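Local coordinates for putative nucleotide sugar epimerase/ dehydratase (Bordetella bronchiseptica, PDB 2Q1S), which binds NADH in a Rossmann fold and probably acts as a nucleotide-sugar epimerase or dehydratase in the biosynthesis of the lipopolysaccharide O-antigen, at residues Y100-N112 and A121-L133. Residues are numbered along the deposited sequence; the frame is centred on the assembly and turned at random.
Sequences YDYVFHLATYHGN and ADHENNTLTTLKL. With NAI (1,4-dihydronicotinamide adenine dinucleotide), chain B.
Val-103 opens the contact from the strand, its CG1 meeting Leu-133 CD2 at 4.3 Å. Leu-133 CD2 also lies over one face of the His-105 ring, 4.2 Å from its centroid, a CH-pi contact. His-105 has CG anti to its backbone nitrogen (chi1 173°), which carries the imidazole out from the strand to the helix, where Thr-130 OG1 meets NE2 at the ring edge, in its plane. The hydrogen bond between His-105 NE2 and Thr-130 OG1 is 2.8 Å long, and either could be the donor. Strand 102-105 and helix 128-133 run nearly antiparallel, 161° between directions, the layering of a Rossmann fold in which a parallel sheet is flanked by helices and the dinucleotide lies across the C-terminal ends of the strands. Past the strand end, a water lies 2.9 Å from Ala-107 O and 2.6 Å from Thr-129 OG1, bridging loop and helix. The Ala-107 methyl lies against the adenine of the NADH, whose N6A donates to OD1 of Asn-125, which reaches the adenine from helix 121-126. Thr-108 OG1 donates to Asn-126 OD1 at 2.8 Å, approaching from above the carbonyl plane instead of along a lone pair. The Asn-126 amide is held from its other end as well: ND2 makes an almost straight bond to Asp-122 OD1 (N-H...O angle 174°), while Asp-122 OD2 is taken by Ser-184 of helix 180-199. Tyr-109 lays one ring face on the backbone of the helix, with Ala-121 C above its centre and Asp-122 N nearer the rim. Its far end reaches the Ala-121 methyl, Ala-121 CB being 3.4 Å from Tyr-109 OH. Beside the ring, Asn-125 ND2 bonds back to Ala-121 O, turning OD1 to the adenine.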
loop_
_atom_site.group_PDB
_atom_site.type_symbol
_atom_site.label_atom_id
_atom_site.label_comp_id
_atom_site.label_asym_id
_atom_site.label_seq_id
_atom_site.Cartn_x
_atom_site.Cartn_y
_atom_site.Cartn_z
ATOM N N TYR A 100 26.943 -4.266 -0.012
ATOM C CA TYR A 100 26.233 -5.205 0.841
ATOM C C TYR A 100 25.925 -6.498 0.136
ATOM O O TYR A 100 25.462 -6.524 -1.018
ATOM C CB TYR A 100 24.896 -4.612 1.318
ATOM C CG TYR A 100 25.076 -3.262 1.983
ATOM C CD1 TYR A 100 25.483 -3.161 3.340
ATOM C CD2 TYR A 100 24.849 -2.076 1.269
ATOM C CE1 TYR A 100 25.710 -1.902 3.953
ATOM C CE2 TYR A 100 25.043 -0.821 1.892
ATOM C CZ TYR A 100 25.459 -0.752 3.215
ATOM O OH TYR A 100 25.623 0.508 3.766
ATOM N N ASP A 101 26.188 -7.589 0.825
ATOM C CA ASP A 101 25.802 -8.903 0.373
ATOM C C ASP A 101 24.360 -9.230 0.742
ATOM O O ASP A 101 23.672 -9.927 -0.002
ATOM C CB ASP A 101 26.762 -9.940 0.955
ATOM C CG ASP A 101 28.180 -9.664 0.560
ATOM O OD1 ASP A 101 28.474 -9.702 -0.644
ATOM O OD2 ASP A 101 28.978 -9.356 1.465
ATOM N N TYR A 102 23.950 -8.775 1.916
ATOM C CA TYR A 102 22.600 -9.054 2.446
ATOM C C TYR A 102 22.043 -7.846 3.079
ATOM O O TYR A 102 22.759 -7.043 3.690
ATOM C CB TYR A 102 22.622 -10.216 3.455
ATOM C CG TYR A 102 23.071 -11.506 2.832
ATOM C CD1 TYR A 102 22.185 -12.283 2.078
ATOM C CD2 TYR A 102 24.408 -11.952 2.931
ATOM C CE1 TYR A 102 22.571 -13.448 1.457
ATOM C CE2 TYR A 102 24.827 -13.126 2.310
ATOM C CZ TYR A 102 23.907 -13.915 1.570
ATOM O OH TYR A 102 24.305 -15.083 0.943
ATOM N N VAL A 103 20.738 -7.657 2.882
ATOM C CA VAL A 103 20.009 -6.604 3.584
ATOM C C VAL A 103 18.833 -7.247 4.283
ATOM O O VAL A 103 18.152 -8.057 3.701
ATOM C CB VAL A 103 19.484 -5.495 2.586
ATOM C CG1 VAL A 103 18.464 -4.536 3.249
ATOM C CG2 VAL A 103 20.635 -4.738 1.968
ATOM N N PHE A 104 18.672 -6.940 5.559
ATOM C CA PHE A 104 17.482 -7.348 6.350
ATOM C C PHE A 104 16.683 -6.095 6.639
ATOM O O PHE A 104 17.206 -5.187 7.220
ATOM C CB PHE A 104 17.902 -8.019 7.662
ATOM C CG PHE A 104 18.648 -9.308 7.467
ATOM C CD1 PHE A 104 20.044 -9.313 7.283
ATOM C CD2 PHE A 104 17.975 -10.531 7.390
ATOM C CE1 PHE A 104 20.754 -10.498 7.092
ATOM C CE2 PHE A 104 18.681 -11.739 7.230
ATOM C CZ PHE A 104 20.081 -11.715 7.039
ATOM N N HIS A 105 15.426 -6.046 6.152
ATOM C CA HIS A 105 14.580 -4.894 6.377
ATOM C C HIS A 105 13.532 -5.202 7.448
ATOM O O HIS A 105 12.530 -5.929 7.135
ATOM C CB HIS A 105 13.940 -4.484 5.034
ATOM C CG HIS A 105 12.926 -3.407 5.210
ATOM N ND1 HIS A 105 13.000 -2.485 6.224
ATOM C CD2 HIS A 105 11.769 -3.161 4.547
ATOM C CE1 HIS A 105 11.936 -1.685 6.175
ATOM N NE2 HIS A 105 11.179 -2.083 5.162
ATOM N N LEU A 106 13.872 -4.815 8.685
ATOM C CA LEU A 106 13.044 -5.094 9.875
ATOM C C LEU A 106 12.318 -3.897 10.440
ATOM O O LEU A 106 11.654 -4.004 11.465
ATOM C CB LEU A 106 13.874 -5.779 10.995
ATOM C CG LEU A 106 14.784 -6.902 10.507
ATOM C CD1 LEU A 106 15.577 -7.387 11.747
ATOM C CD2 LEU A 106 14.039 -8.014 9.859
ATOM N N ALA A 107 12.505 -2.700 9.881
ATOM C CA ALA A 107 11.885 -1.526 10.452
ATOM C C ALA A 107 10.337 -1.656 10.357
ATOM O O ALA A 107 9.755 -2.307 9.474
ATOM C CB ALA A 107 12.373 -0.284 9.792
ATOM N N THR A 108 9.719 -1.058 11.378
ATOM C CA THR A 108 8.254 -0.961 11.416
ATOM C C THR A 108 7.918 0.199 12.348
ATOM O O THR A 108 8.770 0.826 12.974
ATOM C CB THR A 108 7.583 -2.260 11.859
ATOM O OG1 THR A 108 6.187 -2.220 11.495
ATOM C CG2 THR A 108 7.705 -2.512 13.369
ATOM N N TYR A 109 6.615 0.496 12.339
ATOM C CA TYR A 109 6.035 1.435 13.277
ATOM C C TYR A 109 5.283 0.646 14.371
ATOM O O TYR A 109 4.266 0.021 14.141
ATOM C CB TYR A 109 5.116 2.424 12.557
ATOM C CG TYR A 109 4.671 3.533 13.476
ATOM C CD1 TYR A 109 5.587 4.477 13.966
ATOM C CD2 TYR A 109 3.321 3.674 13.858
ATOM C CE1 TYR A 109 5.188 5.520 14.800
ATOM C CE2 TYR A 109 2.894 4.708 14.702
ATOM C CZ TYR A 109 3.825 5.669 15.170
ATOM O OH TYR A 109 3.440 6.692 15.985
ATOM N N HIS A 110 5.905 0.584 15.551
ATOM C CA HIS A 110 5.464 -0.411 16.542
ATOM C C HIS A 110 4.291 0.160 17.349
ATOM O O HIS A 110 4.471 1.136 18.055
ATOM C CB HIS A 110 6.622 -0.748 17.495
ATOM C CG HIS A 110 6.371 -1.939 18.346
ATOM N ND1 HIS A 110 5.411 -1.963 19.337
ATOM C CD2 HIS A 110 6.970 -3.148 18.368
ATOM C CE1 HIS A 110 5.389 -3.164 19.886
ATOM N NE2 HIS A 110 6.348 -3.890 19.337
ATOM N N GLY A 111 3.094 -0.429 17.263
ATOM C CA GLY A 111 2.660 -1.559 16.450
ATOM C C GLY A 111 1.214 -1.276 16.039
ATOM O O GLY A 111 0.901 -0.143 15.681
ATOM N N ASN A 112 0.356 -2.284 16.125
ATOM C CA ASN A 112 -1.066 -2.105 15.769
ATOM C C ASN A 112 -1.703 -0.874 16.403
ATOM O O ASN A 112 -2.264 -0.012 15.718
ATOM C CB ASN A 112 -1.910 -3.356 16.087
ATOM C CG ASN A 112 -1.579 -4.489 15.195
ATOM O OD1 ASN A 112 -1.976 -4.518 14.026
ATOM N ND2 ASN A 112 -0.833 -5.450 15.726
ATOM N N ALA A 121 2.096 8.685 10.907
ATOM C CA ALA A 121 3.338 8.206 11.516
ATOM C C ALA A 121 3.600 6.748 11.110
ATOM O O ALA A 121 4.752 6.382 10.800
ATOM C CB ALA A 121 3.250 8.314 13.029
ATOM N N ASP A 122 2.557 5.902 11.039
ATOM C CA ASP A 122 2.736 4.558 10.582
ATOM C C ASP A 122 3.240 4.549 9.136
ATOM O O ASP A 122 4.188 3.850 8.819
ATOM C CB ASP A 122 1.446 3.752 10.663
ATOM C CG ASP A 122 1.637 2.361 10.057
ATOM O OD1 ASP A 122 2.174 1.489 10.794
ATOM O OD2 ASP A 122 1.296 2.152 8.882
ATOM N N HIS A 123 2.644 5.381 8.286
ATOM C CA HIS A 123 2.972 5.276 6.883
ATOM C C HIS A 123 4.454 5.612 6.667
ATOM O O HIS A 123 5.155 4.915 5.919
ATOM C CB HIS A 123 2.065 6.255 6.123
ATOM C CG HIS A 123 2.277 6.173 4.656
ATOM N ND1 HIS A 123 1.651 5.216 3.875
ATOM C CD2 HIS A 123 3.068 6.890 3.844
ATOM C CE1 HIS A 123 2.053 5.367 2.626
ATOM N NE2 HIS A 123 2.954 6.345 2.594
ATOM N N GLU A 124 4.897 6.702 7.317
ATOM C CA GLU A 124 6.296 7.163 7.139
ATOM C C GLU A 124 7.282 6.088 7.561
ATOM O O GLU A 124 8.309 5.878 6.889
ATOM C CB GLU A 124 6.518 8.413 7.975
ATOM C CG GLU A 124 7.972 8.855 7.985
ATOM C CD GLU A 124 8.488 9.387 6.647
ATOM O OE1 GLU A 124 7.715 9.823 5.755
ATOM O OE2 GLU A 124 9.733 9.448 6.523
ATOM N N ASN A 125 6.964 5.372 8.639
ATOM C CA ASN A 125 7.905 4.402 9.230
ATOM C C ASN A 125 7.602 2.940 8.977
ATOM O O ASN A 125 8.284 2.052 9.523
ATOM C CB ASN A 125 7.960 4.703 10.734
ATOM C CG ASN A 125 8.471 6.099 10.995
ATOM O OD1 ASN A 125 9.648 6.396 10.767
ATOM N ND2 ASN A 125 7.576 7.003 11.398
ATOM N N ASN A 126 6.638 2.668 8.088
ATOM C CA ASN A 126 6.163 1.306 7.865
ATOM C C ASN A 126 5.864 0.986 6.381
ATOM O O ASN A 126 5.950 -0.161 5.974
ATOM C CB ASN A 126 4.959 1.026 8.778
ATOM C CG ASN A 126 4.870 -0.409 9.257
ATOM O OD1 ASN A 126 5.702 -1.275 8.949
ATOM N ND2 ASN A 126 3.856 -0.654 10.077
ATOM N N THR A 127 5.430 2.008 5.610
ATOM C CA THR A 127 5.160 1.781 4.197
ATOM C C THR A 127 6.267 2.427 3.372
ATOM O O THR A 127 6.884 1.756 2.514
ATOM C CB THR A 127 3.785 2.358 3.771
ATOM O OG1 THR A 127 2.730 1.567 4.368
ATOM C CG2 THR A 127 3.564 2.289 2.242
ATOM N N LEU A 128 6.509 3.700 3.625
ATOM C CA LEU A 128 7.461 4.430 2.784
ATOM C C LEU A 128 8.885 3.921 2.974
ATOM O O LEU A 128 9.697 3.993 2.055
ATOM C CB LEU A 128 7.332 5.932 3.059
ATOM C CG LEU A 128 8.193 6.854 2.227
ATOM C CD1 LEU A 128 7.712 6.884 0.748
ATOM C CD2 LEU A 128 8.185 8.237 2.839
ATOM N N THR A 129 9.139 3.394 4.165
ATOM C CA THR A 129 10.461 2.795 4.467
ATOM C C THR A 129 10.799 1.735 3.398
ATOM O O THR A 129 11.881 1.771 2.784
ATOM C CB THR A 129 10.365 2.085 5.830
ATOM O OG1 THR A 129 9.114 1.365 5.884
ATOM C CG2 THR A 129 10.459 3.068 6.955
ATOM N N THR A 130 9.898 0.787 3.165
ATOM C CA THR A 130 10.146 -0.288 2.219
ATOM C C THR A 130 10.339 0.223 0.795
ATOM O O THR A 130 11.267 -0.194 0.075
ATOM C CB THR A 130 9.007 -1.306 2.275
ATOM O OG1 THR A 130 8.836 -1.698 3.648
ATOM C CG2 THR A 130 9.332 -2.532 1.415
ATOM N N LEU A 131 9.444 1.117 0.365
ATOM C CA LEU A 131 9.505 1.625 -1.007
ATOM C C LEU A 131 10.842 2.364 -1.251
ATOM O O LEU A 131 11.493 2.114 -2.281
ATOM C CB LEU A 131 8.302 2.580 -1.231
ATOM C CG LEU A 131 8.308 3.105 -2.669
ATOM C CD1 LEU A 131 8.208 1.979 -3.693
ATOM C CD2 LEU A 131 7.137 4.112 -2.804
ATOM N N LYS A 132 11.206 3.290 -0.372
ATOM C CA LYS A 132 12.417 4.086 -0.593
ATOM C C LYS A 132 13.671 3.205 -0.513
ATOM O O LYS A 132 14.616 3.404 -1.274
ATOM C CB LYS A 132 12.497 5.268 0.344
ATOM C CG LYS A 132 11.328 6.246 0.083
ATOM C CD LYS A 132 11.481 7.547 0.852
ATOM C CE LYS A 132 12.527 8.513 0.282
ATOM N NZ LYS A 132 12.581 9.810 1.007
ATOM N N LEU A 133 13.649 2.235 0.392
ATOM C CA LEU A 133 14.787 1.318 0.486
ATOM C C LEU A 133 14.936 0.559 -0.809
ATOM O O LEU A 133 16.036 0.496 -1.415
ATOM C CB LEU A 133 14.575 0.377 1.684
ATOM C CG LEU A 133 15.703 -0.683 1.799
ATOM C CD1 LEU A 133 17.090 -0.105 2.085
ATOM C CD2 LEU A 133 15.309 -1.702 2.844
HETATM P PA NAI B . 10.756 -3.132 17.030
HETATM O O1A NAI B . 9.849 -1.958 17.119
HETATM O O2A NAI B . 11.601 -3.520 18.265
HETATM O O5B NAI B . 11.697 -3.041 15.809
HETATM C C5B NAI B . 11.512 -2.160 14.695
HETATM C C4B NAI B . 12.697 -1.221 14.548
HETATM O O4B NAI B . 12.448 -0.341 13.458
HETATM C C3B NAI B . 12.884 -0.347 15.817
HETATM O O3B NAI B . 14.247 -0.430 16.268
HETATM C C2B NAI B . 12.607 1.058 15.302
HETATM O O2B NAI B . 13.336 2.157 15.931
HETATM C C1B NAI B . 13.006 0.939 13.829
HETATM N N9A NAI B . 12.469 1.976 12.965
HETATM C C8A NAI B . 11.222 2.536 13.018
HETATM N N7A NAI B . 11.099 3.420 12.025
HETATM C C5A NAI B . 12.250 3.450 11.294
HETATM C C6A NAI B . 12.774 4.168 10.124
HETATM N N6A NAI B . 12.065 5.081 9.451
HETATM N N1A NAI B . 14.043 3.901 9.681
HETATM C C2A NAI B . 14.784 2.981 10.356
HETATM N N3A NAI B . 14.399 2.266 11.427
HETATM C C4A NAI B . 13.133 2.450 11.944
HETATM O O3 NAI B . 9.768 -4.344 16.694
HETATM P PN NAI B . 10.116 -5.888 16.324
HETATM O O1N NAI B . 9.168 -6.759 16.983
HETATM O O2N NAI B . 11.611 -6.024 16.456
HETATM O O5D NAI B . 9.824 -5.879 14.712
HETATM C C5D NAI B . 10.839 -6.207 13.748
HETATM C C4D NAI B . 10.125 -6.558 12.441
HETATM O O4D NAI B . 9.380 -7.736 12.633
HETATM C C3D NAI B . 9.077 -5.519 12.040
HETATM O O3D NAI B . 9.169 -5.350 10.619
HETATM C C2D NAI B . 7.774 -6.129 12.457
HETATM O O2D NAI B . 6.671 -5.627 11.657
HETATM C C1D NAI B . 8.012 -7.591 12.198
HETATM N N1N NAI B . 7.164 -8.468 12.963
HETATM C C2N NAI B . 7.330 -8.666 14.312
HETATM C C3N NAI B . 6.508 -9.543 15.015
HETATM C C7N NAI B . 6.667 -9.764 16.516
HETATM O O7N NAI B . 5.925 -10.563 17.063
HETATM N N7N NAI B . 7.653 -9.074 17.142
HETATM C C4N NAI B . 5.517 -10.295 14.328
HETATM C C5N NAI B . 5.399 -10.093 12.923
HETATM C C6N NAI B . 6.256 -9.205 12.273
HETATM O O HOH W 1 9.057 -0.975 7.039
#